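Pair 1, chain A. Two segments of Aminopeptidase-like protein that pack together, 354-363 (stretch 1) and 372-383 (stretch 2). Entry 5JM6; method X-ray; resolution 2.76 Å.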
# COMPACT_ATOMS: atom_id res chain seq x y z
N LEU A 354 27.83 -11.35 44.80
CA LEU A 354 28.86 -12.39 44.76
C LEU A 354 30.30 -11.86 44.95
O LEU A 354 31.07 -12.48 45.68
CB LEU A 354 28.77 -13.21 43.46
CG LEU A 354 29.83 -14.31 43.34
CD1 LEU A 354 29.63 -15.38 44.42
CD2 LEU A 354 29.82 -14.94 41.96
N PRO A 355 30.67 -10.75 44.28
CA PRO A 355 32.03 -10.27 44.54
C PRO A 355 32.31 -9.87 45.99
O PRO A 355 33.34 -10.28 46.52
CB PRO A 355 32.14 -9.05 43.62
CG PRO A 355 31.25 -9.38 42.48
CD PRO A 355 30.08 -10.08 43.11
N ILE A 356 31.42 -9.12 46.63
CA ILE A 356 31.69 -8.67 47.99
C ILE A 356 31.69 -9.85 48.96
O ILE A 356 32.44 -9.86 49.93
CB ILE A 356 30.67 -7.59 48.46
CG1 ILE A 356 31.15 -6.94 49.76
CG2 ILE A 356 29.27 -8.16 48.63
CD1 ILE A 356 30.45 -5.64 50.10
N THR A 357 30.87 -10.86 48.68
CA THR A 357 30.84 -12.06 49.50
C THR A 357 32.17 -12.80 49.40
O THR A 357 32.71 -13.25 50.41
CB THR A 357 29.69 -13.00 49.08
OG1 THR A 357 28.44 -12.40 49.42
CG2 THR A 357 29.81 -14.35 49.79
N ILE A 358 32.69 -12.92 48.19
CA ILE A 358 33.97 -13.59 47.97
C ILE A 358 35.09 -12.84 48.68
O ILE A 358 35.93 -13.45 49.34
CB ILE A 358 34.28 -13.73 46.47
CG1 ILE A 358 33.29 -14.72 45.84
CG2 ILE A 358 35.72 -14.18 46.25
CD1 ILE A 358 33.82 -15.47 44.66
N GLU A 359 35.09 -11.51 48.57
CA GLU A 359 36.11 -10.71 49.23
C GLU A 359 36.06 -10.90 50.74
O GLU A 359 37.09 -11.05 51.39
CB GLU A 359 35.96 -9.23 48.87
CG GLU A 359 36.16 -8.95 47.39
CD GLU A 359 36.10 -7.47 47.05
OE1 GLU A 359 36.20 -6.64 47.98
OE2 GLU A 359 35.96 -7.14 45.85
N ARG A 360 34.85 -10.91 51.29
CA ARG A 360 34.66 -11.15 52.72
C ARG A 360 35.23 -12.48 53.17
O ARG A 360 35.90 -12.56 54.21
CB ARG A 360 33.18 -11.10 53.08
CG ARG A 360 32.59 -9.73 53.26
CD ARG A 360 31.74 -9.80 54.49
NE ARG A 360 30.47 -9.10 54.37
CZ ARG A 360 29.62 -8.95 55.38
NH1 ARG A 360 29.92 -9.46 56.57
NH2 ARG A 360 28.47 -8.31 55.21
N ILE A 361 34.95 -13.53 52.41
CA ILE A 361 35.46 -14.86 52.72
C ILE A 361 36.98 -14.85 52.73
O ILE A 361 37.61 -15.33 53.68
CB ILE A 361 34.98 -15.92 51.71
CG1 ILE A 361 33.46 -15.98 51.67
CG2 ILE A 361 35.55 -17.28 52.05
CD1 ILE A 361 32.91 -16.74 50.48
N LEU A 362 37.57 -14.28 51.69
CA LEU A 362 39.02 -14.24 51.56
C LEU A 362 39.66 -13.41 52.66
O LEU A 362 40.65 -13.84 53.27
CB LEU A 362 39.42 -13.70 50.19
CG LEU A 362 40.92 -13.57 49.95
CD1 LEU A 362 41.62 -14.90 50.20
CD2 LEU A 362 41.17 -13.08 48.54
N GLU A 363 39.11 -12.24 52.94
CA GLU A 363 39.64 -11.40 54.01
C GLU A 363 39.54 -12.10 55.36
O GLU A 363 40.39 -11.91 56.23
CB GLU A 363 38.90 -10.06 54.07
CG GLU A 363 39.35 -9.18 55.22
CD GLU A 363 38.26 -8.27 55.70
OE1 GLU A 363 37.11 -8.74 55.83
OE2 GLU A 363 38.54 -7.08 55.96
N PRO A 372 48.14 -10.25 54.76
CA PRO A 372 47.42 -9.02 54.42
C PRO A 372 46.35 -9.29 53.38
O PRO A 372 46.57 -10.07 52.45
CB PRO A 372 48.52 -8.10 53.88
CG PRO A 372 49.58 -9.02 53.40
CD PRO A 372 49.56 -10.18 54.35
N PHE A 373 45.19 -8.67 53.54
CA PHE A 373 44.16 -8.74 52.52
C PHE A 373 44.27 -7.53 51.60
O PHE A 373 44.47 -6.41 52.06
CB PHE A 373 42.76 -8.80 53.13
CG PHE A 373 41.66 -8.70 52.11
CD1 PHE A 373 41.21 -9.82 51.45
CD2 PHE A 373 41.10 -7.47 51.80
CE1 PHE A 373 40.21 -9.73 50.50
CE2 PHE A 373 40.11 -7.37 50.84
CZ PHE A 373 39.66 -8.50 50.20
N GLY A 374 44.12 -7.77 50.30
CA GLY A 374 44.16 -6.69 49.34
C GLY A 374 44.00 -7.17 47.91
O GLY A 374 43.75 -8.35 47.67
N PRO A 375 44.13 -6.25 46.95
CA PRO A 375 44.09 -6.66 45.55
C PRO A 375 45.36 -7.43 45.22
O PRO A 375 46.45 -6.97 45.53
CB PRO A 375 44.02 -5.34 44.80
CG PRO A 375 44.77 -4.39 45.68
CD PRO A 375 44.54 -4.85 47.10
N GLY A 376 45.23 -8.60 44.61
CA GLY A 376 46.42 -9.37 44.34
C GLY A 376 46.70 -10.47 45.34
O GLY A 376 47.62 -11.26 45.12
N ILE A 377 46.02 -10.48 46.48
CA ILE A 377 45.68 -11.77 47.07
C ILE A 377 44.34 -12.16 46.45
O ILE A 377 44.12 -13.31 46.07
CB ILE A 377 45.63 -11.77 48.63
CG1 ILE A 377 45.47 -13.20 49.14
CG2 ILE A 377 44.51 -10.91 49.18
CD1 ILE A 377 46.44 -14.18 48.52
N LEU A 378 43.46 -11.17 46.33
CA LEU A 378 42.29 -11.28 45.48
C LEU A 378 42.76 -11.01 44.06
O LEU A 378 43.33 -9.96 43.76
CB LEU A 378 41.20 -10.29 45.88
CG LEU A 378 39.90 -10.35 45.08
CD1 LEU A 378 39.04 -11.53 45.53
CD2 LEU A 378 39.12 -9.05 45.17
N GLY A 379 42.48 -11.95 43.17
CA GLY A 379 42.95 -11.90 41.80
C GLY A 379 44.06 -12.89 41.54
O GLY A 379 44.17 -13.39 40.42
N GLN A 380 44.83 -13.25 42.56
CA GLN A 380 45.54 -14.51 42.53
C GLN A 380 44.45 -15.56 42.69
O GLN A 380 44.46 -16.60 42.02
CB GLN A 380 46.59 -14.63 43.63
CG GLN A 380 47.80 -13.75 43.44
CD GLN A 380 48.89 -14.04 44.47
OE1 GLN A 380 49.39 -15.16 44.55
NE2 GLN A 380 49.25 -13.03 45.25
N THR A 381 43.51 -15.26 43.57
CA THR A 381 42.34 -16.10 43.76
C THR A 381 41.52 -16.19 42.48
O THR A 381 41.21 -17.28 42.00
CB THR A 381 41.44 -15.58 44.90
OG1 THR A 381 42.20 -15.50 46.12
CG2 THR A 381 40.26 -16.50 45.11
N TYR A 382 41.18 -15.03 41.92
CA TYR A 382 40.38 -15.00 40.70
C TYR A 382 41.08 -15.72 39.55
O TYR A 382 40.44 -16.41 38.76
CB TYR A 382 40.05 -13.55 40.32
CG TYR A 382 38.97 -12.91 41.18
CD1 TYR A 382 37.96 -13.68 41.75
CD2 TYR A 382 38.95 -11.54 41.41
CE1 TYR A 382 36.98 -13.10 42.54
CE2 TYR A 382 37.97 -10.95 42.19
CZ TYR A 382 36.98 -11.74 42.75
OH TYR A 382 36.00 -11.16 43.53
N ALA A 383 42.40 -15.58 39.46
CA ALA A 383 43.17 -16.20 38.39
C ALA A 383 43.19 -17.73 38.48
O ALA A 383 43.45 -18.41 37.50
CB ALA A 383 44.59 -15.67 38.37

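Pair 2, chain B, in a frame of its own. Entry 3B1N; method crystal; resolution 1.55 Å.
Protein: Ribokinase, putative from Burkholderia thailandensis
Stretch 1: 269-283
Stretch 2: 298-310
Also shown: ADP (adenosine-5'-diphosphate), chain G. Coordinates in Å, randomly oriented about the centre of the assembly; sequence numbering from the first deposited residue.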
# COMPACT_ATOMS: atom_id res chain seq x y z
N TRP B 269 28.00 -20.17 -12.05
CA TRP B 269 26.85 -19.76 -11.21
C TRP B 269 27.30 -18.99 -9.99
O TRP B 269 26.65 -18.02 -9.59
CB TRP B 269 26.02 -20.97 -10.78
CG TRP B 269 25.14 -21.47 -11.87
CD1 TRP B 269 25.16 -22.72 -12.42
CD2 TRP B 269 24.14 -20.74 -12.56
NE1 TRP B 269 24.21 -22.83 -13.42
CE2 TRP B 269 23.53 -21.63 -13.50
CE3 TRP B 269 23.64 -19.44 -12.45
CZ2 TRP B 269 22.49 -21.23 -14.36
CZ3 TRP B 269 22.60 -19.06 -13.29
CH2 TRP B 269 22.04 -19.95 -14.24
N ALA B 270 28.41 -19.39 -9.39
CA ALA B 270 28.94 -18.68 -8.23
C ALA B 270 29.18 -17.20 -8.53
O ALA B 270 28.90 -16.28 -7.73
CB ALA B 270 30.29 -19.34 -7.78
N THR B 271 29.73 -16.95 -9.72
CA THR B 271 30.08 -15.60 -10.10
C THR B 271 28.87 -14.80 -10.63
O THR B 271 28.71 -13.62 -10.36
CB THR B 271 31.24 -15.59 -11.14
OG1 THR B 271 32.33 -16.31 -10.55
CG2 THR B 271 31.71 -14.18 -11.47
N ALA B 272 28.03 -15.47 -11.42
CA ALA B 272 26.82 -14.81 -11.94
C ALA B 272 25.98 -14.41 -10.73
O ALA B 272 25.42 -13.31 -10.71
CB ALA B 272 26.02 -15.76 -12.82
N GLY B 273 25.88 -15.32 -9.78
CA GLY B 273 25.09 -15.04 -8.54
C GLY B 273 25.68 -13.87 -7.79
O GLY B 273 24.92 -13.02 -7.30
N ARG B 274 27.01 -13.80 -7.66
CA ARG B 274 27.59 -12.71 -6.88
C ARG B 274 27.41 -11.38 -7.60
O ARG B 274 27.20 -10.34 -6.95
CB ARG B 274 29.07 -13.02 -6.60
CG ARG B 274 29.20 -14.02 -5.48
CD ARG B 274 30.65 -14.49 -5.37
NE ARG B 274 30.80 -15.31 -4.14
CZ ARG B 274 30.33 -16.55 -4.00
NH1 ARG B 274 29.63 -17.17 -4.95
NH2 ARG B 274 30.55 -17.19 -2.83
N LEU B 275 27.46 -11.38 -8.94
CA LEU B 275 27.23 -10.14 -9.66
C LEU B 275 25.78 -9.66 -9.43
O LEU B 275 25.58 -8.47 -9.21
CB LEU B 275 27.54 -10.32 -11.17
CG LEU B 275 27.29 -9.05 -11.99
CD1 LEU B 275 28.24 -7.91 -11.61
CD2 LEU B 275 27.47 -9.39 -13.50
N ALA B 276 24.83 -10.59 -9.53
CA ALA B 276 23.41 -10.31 -9.30
C ALA B 276 23.24 -9.72 -7.89
O ALA B 276 22.55 -8.71 -7.69
CB ALA B 276 22.64 -11.60 -9.44
N SER B 277 23.86 -10.36 -6.90
CA SER B 277 23.81 -9.95 -5.49
C SER B 277 24.36 -8.54 -5.32
O SER B 277 23.74 -7.66 -4.66
CB SER B 277 24.61 -10.95 -4.69
OG SER B 277 24.50 -10.59 -3.33
N LEU B 278 25.47 -8.26 -6.00
CA LEU B 278 26.03 -6.91 -5.98
C LEU B 278 25.06 -5.90 -6.57
O LEU B 278 24.84 -4.83 -5.97
CB LEU B 278 27.35 -6.84 -6.73
CG LEU B 278 27.94 -5.47 -6.93
CD1 LEU B 278 28.25 -4.77 -5.62
CD2 LEU B 278 29.22 -5.60 -7.78
N MET B 279 24.44 -6.22 -7.71
CA MET B 279 23.49 -5.23 -8.28
C MET B 279 22.33 -4.95 -7.32
O MET B 279 21.94 -3.78 -7.23
CB MET B 279 22.96 -5.76 -9.62
CG MET B 279 24.09 -5.89 -10.71
SD MET B 279 24.86 -4.37 -11.19
CE MET B 279 23.60 -3.63 -12.26
N GLY B 280 21.82 -5.98 -6.64
CA GLY B 280 20.78 -5.78 -5.63
C GLY B 280 21.22 -4.81 -4.55
O GLY B 280 20.44 -3.91 -4.12
N ALA B 281 22.46 -4.95 -4.10
CA ALA B 281 23.00 -4.02 -3.06
C ALA B 281 23.24 -2.63 -3.55
O ALA B 281 23.07 -1.67 -2.77
CB ALA B 281 24.29 -4.60 -2.45
N LEU B 282 23.65 -2.46 -4.80
CA LEU B 282 23.86 -1.10 -5.30
C LEU B 282 22.53 -0.38 -5.47
O LEU B 282 22.39 0.81 -5.21
CB LEU B 282 24.61 -1.11 -6.62
CG LEU B 282 25.96 -1.80 -6.53
CD1 LEU B 282 26.55 -1.96 -7.91
CD2 LEU B 282 26.88 -0.88 -5.66
N LYS B 283 21.52 -1.14 -5.87
CA LYS B 283 20.18 -0.60 -6.04
C LYS B 283 19.57 -0.10 -4.74
O LYS B 283 18.97 0.98 -4.72
CB LYS B 283 19.25 -1.63 -6.73
CG LYS B 283 17.97 -0.96 -7.28
CD LYS B 283 16.69 -1.48 -6.74
CE LYS B 283 16.48 -1.00 -5.30
NZ LYS B 283 16.05 0.46 -5.17
N GLU B 298 32.99 1.24 -11.58
CA GLU B 298 32.54 1.14 -10.16
C GLU B 298 31.95 -0.24 -9.81
O GLU B 298 32.23 -0.81 -8.77
CB GLU B 298 31.51 2.22 -9.84
CG GLU B 298 32.13 3.64 -9.61
CD GLU B 298 31.10 4.78 -9.67
OE1 GLU B 298 29.90 4.53 -9.96
OE2 GLU B 298 31.47 5.96 -9.42
N ILE B 299 31.17 -0.81 -10.73
CA ILE B 299 30.66 -2.15 -10.51
C ILE B 299 31.78 -3.16 -10.35
O ILE B 299 31.77 -3.96 -9.39
CB ILE B 299 29.68 -2.57 -11.66
CG1 ILE B 299 28.44 -1.68 -11.62
CG2 ILE B 299 29.28 -4.05 -11.47
CD1 ILE B 299 27.51 -1.78 -12.86
N ASP B 300 32.76 -3.14 -11.28
CA ASP B 300 33.90 -4.06 -11.16
C ASP B 300 34.73 -3.85 -9.89
O ASP B 300 35.11 -4.82 -9.26
CB ASP B 300 34.81 -3.98 -12.39
CG ASP B 300 34.19 -4.64 -13.62
OD1 ASP B 300 33.17 -5.39 -13.53
OD2 ASP B 300 34.76 -4.39 -14.72
N ALA B 301 34.91 -2.58 -9.53
CA ALA B 301 35.68 -2.25 -8.30
C ALA B 301 34.95 -2.74 -7.06
O ALA B 301 35.57 -3.30 -6.13
CB ALA B 301 35.95 -0.76 -8.23
N ARG B 302 33.63 -2.56 -6.99
CA ARG B 302 32.88 -3.03 -5.86
C ARG B 302 32.78 -4.56 -5.80
O ARG B 302 32.75 -5.17 -4.72
CB ARG B 302 31.46 -2.43 -5.89
CG ARG B 302 31.36 -0.94 -5.56
CD ARG B 302 31.44 -0.68 -4.01
NE ARG B 302 30.35 -1.31 -3.22
CZ ARG B 302 29.17 -0.75 -2.97
NH1 ARG B 302 28.88 0.46 -3.46
NH2 ARG B 302 28.27 -1.41 -2.22
N PHE B 303 32.77 -5.23 -6.97
CA PHE B 303 32.76 -6.67 -6.99
C PHE B 303 34.09 -7.18 -6.38
O PHE B 303 34.08 -8.07 -5.54
CB PHE B 303 32.62 -7.20 -8.44
CG PHE B 303 32.45 -8.70 -8.52
CD1 PHE B 303 31.18 -9.30 -8.73
CD2 PHE B 303 33.53 -9.55 -8.34
CE1 PHE B 303 31.00 -10.70 -8.75
CE2 PHE B 303 33.36 -10.93 -8.35
CZ PHE B 303 32.09 -11.54 -8.57
N GLU B 304 35.20 -6.55 -6.81
CA GLU B 304 36.52 -6.91 -6.29
C GLU B 304 36.59 -6.71 -4.78
O GLU B 304 37.08 -7.57 -4.08
CB GLU B 304 37.58 -6.06 -6.99
CG GLU B 304 37.92 -6.55 -8.35
CD GLU B 304 39.18 -7.42 -8.34
OE1 GLU B 304 39.62 -7.79 -9.44
OE2 GLU B 304 39.71 -7.72 -7.23
N THR B 305 36.08 -5.57 -4.28
CA THR B 305 36.08 -5.32 -2.84
C THR B 305 35.25 -6.34 -2.08
O THR B 305 35.68 -6.84 -1.04
CB THR B 305 35.60 -3.93 -2.51
OG1 THR B 305 36.53 -3.00 -3.08
CG2 THR B 305 35.57 -3.73 -1.00
N ALA B 306 34.07 -6.69 -2.61
CA ALA B 306 33.20 -7.64 -1.92
C ALA B 306 33.70 -9.07 -1.93
O ALA B 306 33.55 -9.78 -0.94
CB ALA B 306 31.77 -7.62 -2.56
N PHE B 307 34.28 -9.49 -3.05
CA PHE B 307 34.49 -10.92 -3.32
C PHE B 307 35.93 -11.35 -3.53
O PHE B 307 36.18 -12.53 -3.53
CB PHE B 307 33.65 -11.36 -4.50
CG PHE B 307 32.20 -11.11 -4.30
CD1 PHE B 307 31.52 -11.69 -3.20
CD2 PHE B 307 31.50 -10.29 -5.20
CE1 PHE B 307 30.15 -11.45 -3.01
CE2 PHE B 307 30.11 -10.04 -4.99
CZ PHE B 307 29.45 -10.64 -3.92
N GLY B 308 36.81 -10.41 -3.76
CA GLY B 308 38.26 -10.69 -3.80
C GLY B 308 38.78 -11.12 -5.15
O GLY B 308 39.96 -11.50 -5.28
N TYR B 309 37.94 -11.06 -6.18
CA TYR B 309 38.36 -11.39 -7.54
C TYR B 309 37.62 -10.58 -8.57
O TYR B 309 36.63 -9.88 -8.23
CB TYR B 309 38.25 -12.89 -7.82
CG TYR B 309 36.84 -13.50 -7.88
CD1 TYR B 309 36.27 -13.82 -9.13
CD2 TYR B 309 36.11 -13.77 -6.72
CE1 TYR B 309 34.98 -14.39 -9.19
CE2 TYR B 309 34.81 -14.34 -6.79
CZ TYR B 309 34.27 -14.63 -8.02
OH TYR B 309 33.02 -15.25 -8.10
N ARG B 310 38.12 -10.61 -9.81
CA ARG B 310 37.53 -9.88 -10.93
C ARG B 310 36.49 -10.78 -11.63
O ARG B 310 36.82 -11.92 -12.00
CB ARG B 310 38.62 -9.46 -11.92
CG ARG B 310 38.15 -8.47 -12.98
CD ARG B 310 39.31 -7.87 -13.83
NE ARG B 310 40.38 -8.85 -14.11
CZ ARG B 310 40.28 -9.90 -14.94
NH1 ARG B 310 39.15 -10.15 -15.61
NH2 ARG B 310 41.32 -10.71 -15.09
PB ADP G . 12.68 -8.95 -4.48
O1B ADP G . 11.66 -9.30 -3.41
O2B ADP G . 12.40 -9.74 -5.72
O3B ADP G . 12.99 -7.53 -4.80
PA ADP G . 14.91 -9.69 -2.61
O1A ADP G . 14.31 -8.79 -1.52
O2A ADP G . 15.08 -11.16 -2.34
O3A ADP G . 14.09 -9.65 -3.96
O5' ADP G . 16.25 -8.95 -2.92
C5' ADP G . 16.98 -9.43 -4.06
C4' ADP G . 18.49 -9.37 -3.87
O4' ADP G . 18.88 -7.99 -3.64
C3' ADP G . 19.01 -10.15 -2.63
O3' ADP G . 19.17 -11.54 -2.93
C2' ADP G . 20.25 -9.36 -2.31
O2' ADP G . 21.34 -9.80 -3.14
C1' ADP G . 19.91 -7.94 -2.67
N9 ADP G . 19.36 -7.25 -1.47
C8 ADP G . 18.06 -7.13 -1.06
N7 ADP G . 18.01 -6.46 0.14
C5 ADP G . 19.26 -6.24 0.51
C6 ADP G . 19.90 -5.62 1.67
N6 ADP G . 19.09 -5.13 2.66
N1 ADP G . 21.21 -5.56 1.72
C2 ADP G . 22.00 -6.06 0.73
N3 ADP G . 21.48 -6.62 -0.37
C4 ADP G . 20.16 -6.75 -0.52
O HOH W 1 25.23 -0.38 -1.63

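In both pairs a helix packs against a second segment that crosses it, and 14 central residues superpose with an RMSD of 0.6 Å. The first helix matches from Leu A354 to Glu A363 on Ala B270 to Met B279; the second segments match from Gly A374 to Tyr A382 on Ile B299 to Phe B307. In pair 2 the second segment is helical through Phe B307, and the two helix axes cross at 111° with a closest approach of 10.5 Å. In pair 1 much of the same path is loop or turn. Gly A376 and Gly A379 have positive phi, where a CB would be jammed against the preceding carbonyl oxygen; their counterparts Ala B301 and Glu B304 lie in regular helix and need no such allowance.

The one matched position that carries the same residue in both pairs is Leu A362, matched by Leu B278. Both leucines have the t, p rotamer, point toward the partner and lose more area to it than any other residue of their helix. A branched, flexible apolar side chain suits this place because it can spread over backbone and side chains together. Leu A362 CD2 lies 3.7 Å from Leu A378 N and 3.6 Å from Thr A381 OG1, a hydroxyl occupied by its hydrogen bond to Ile A377 O. Leu B278 CD2 lies 3.4 Å from Ile B299 O and 3.8 Å from Phe B303 CB.

Leu A378 and Phe B303 occupy the next matched site, and here size differs. The leucine reaches Glu A359, with Leu A378 CD2 3.7 Å from Glu A359 CG, so the aliphatic part of an acidic side chain serves as packing surface. The longer phenylalanine sits as a knob among Thr B271, Arg B274, Leu B275 and Leu B278, its CE1 3.7 Å from Arg B274 CB.

At the matched aromatic positions, Tyr A382 and Phe B307 meet the matched residues Ile A358 and Arg B274, respectively. Ile A358 CG2 approaches Tyr A382 CE1 at 4.1 Å. Arg B274 instead lays its aliphatic base over a ring face: its CB is 3.7 Å from the centroid of the Phe B307 ring, a CH-pi contact, while its NH1 donates a hydrogen bond to Ala B270 O at 3.0 Å.

The sharpest divergence is where Gly A374 matches Ile B299. Ile B299 is a knob among Leu B275, Leu B278, Met B279 and Leu B282, whereas Gly A374 makes no contact across the pair. In pair 1 Phe A373, which has no matched position, covers the last turn of stretch 1: Glu A363 CB stands over its ring face, 3.7 Å from the centroid, and Leu A362 CG lies at its edge, 3.9 Å from Phe A373 CE1.

Pair 1 has no hydrogen bond between its stretches. Pair 2 adds one between Tyr B309 OH and Thr B271 OG1, 2.8 Å apart, and a water that donates to Ala B281 O at 2.8 Å and accepts from Arg B302 NH2 at 3.3 Å.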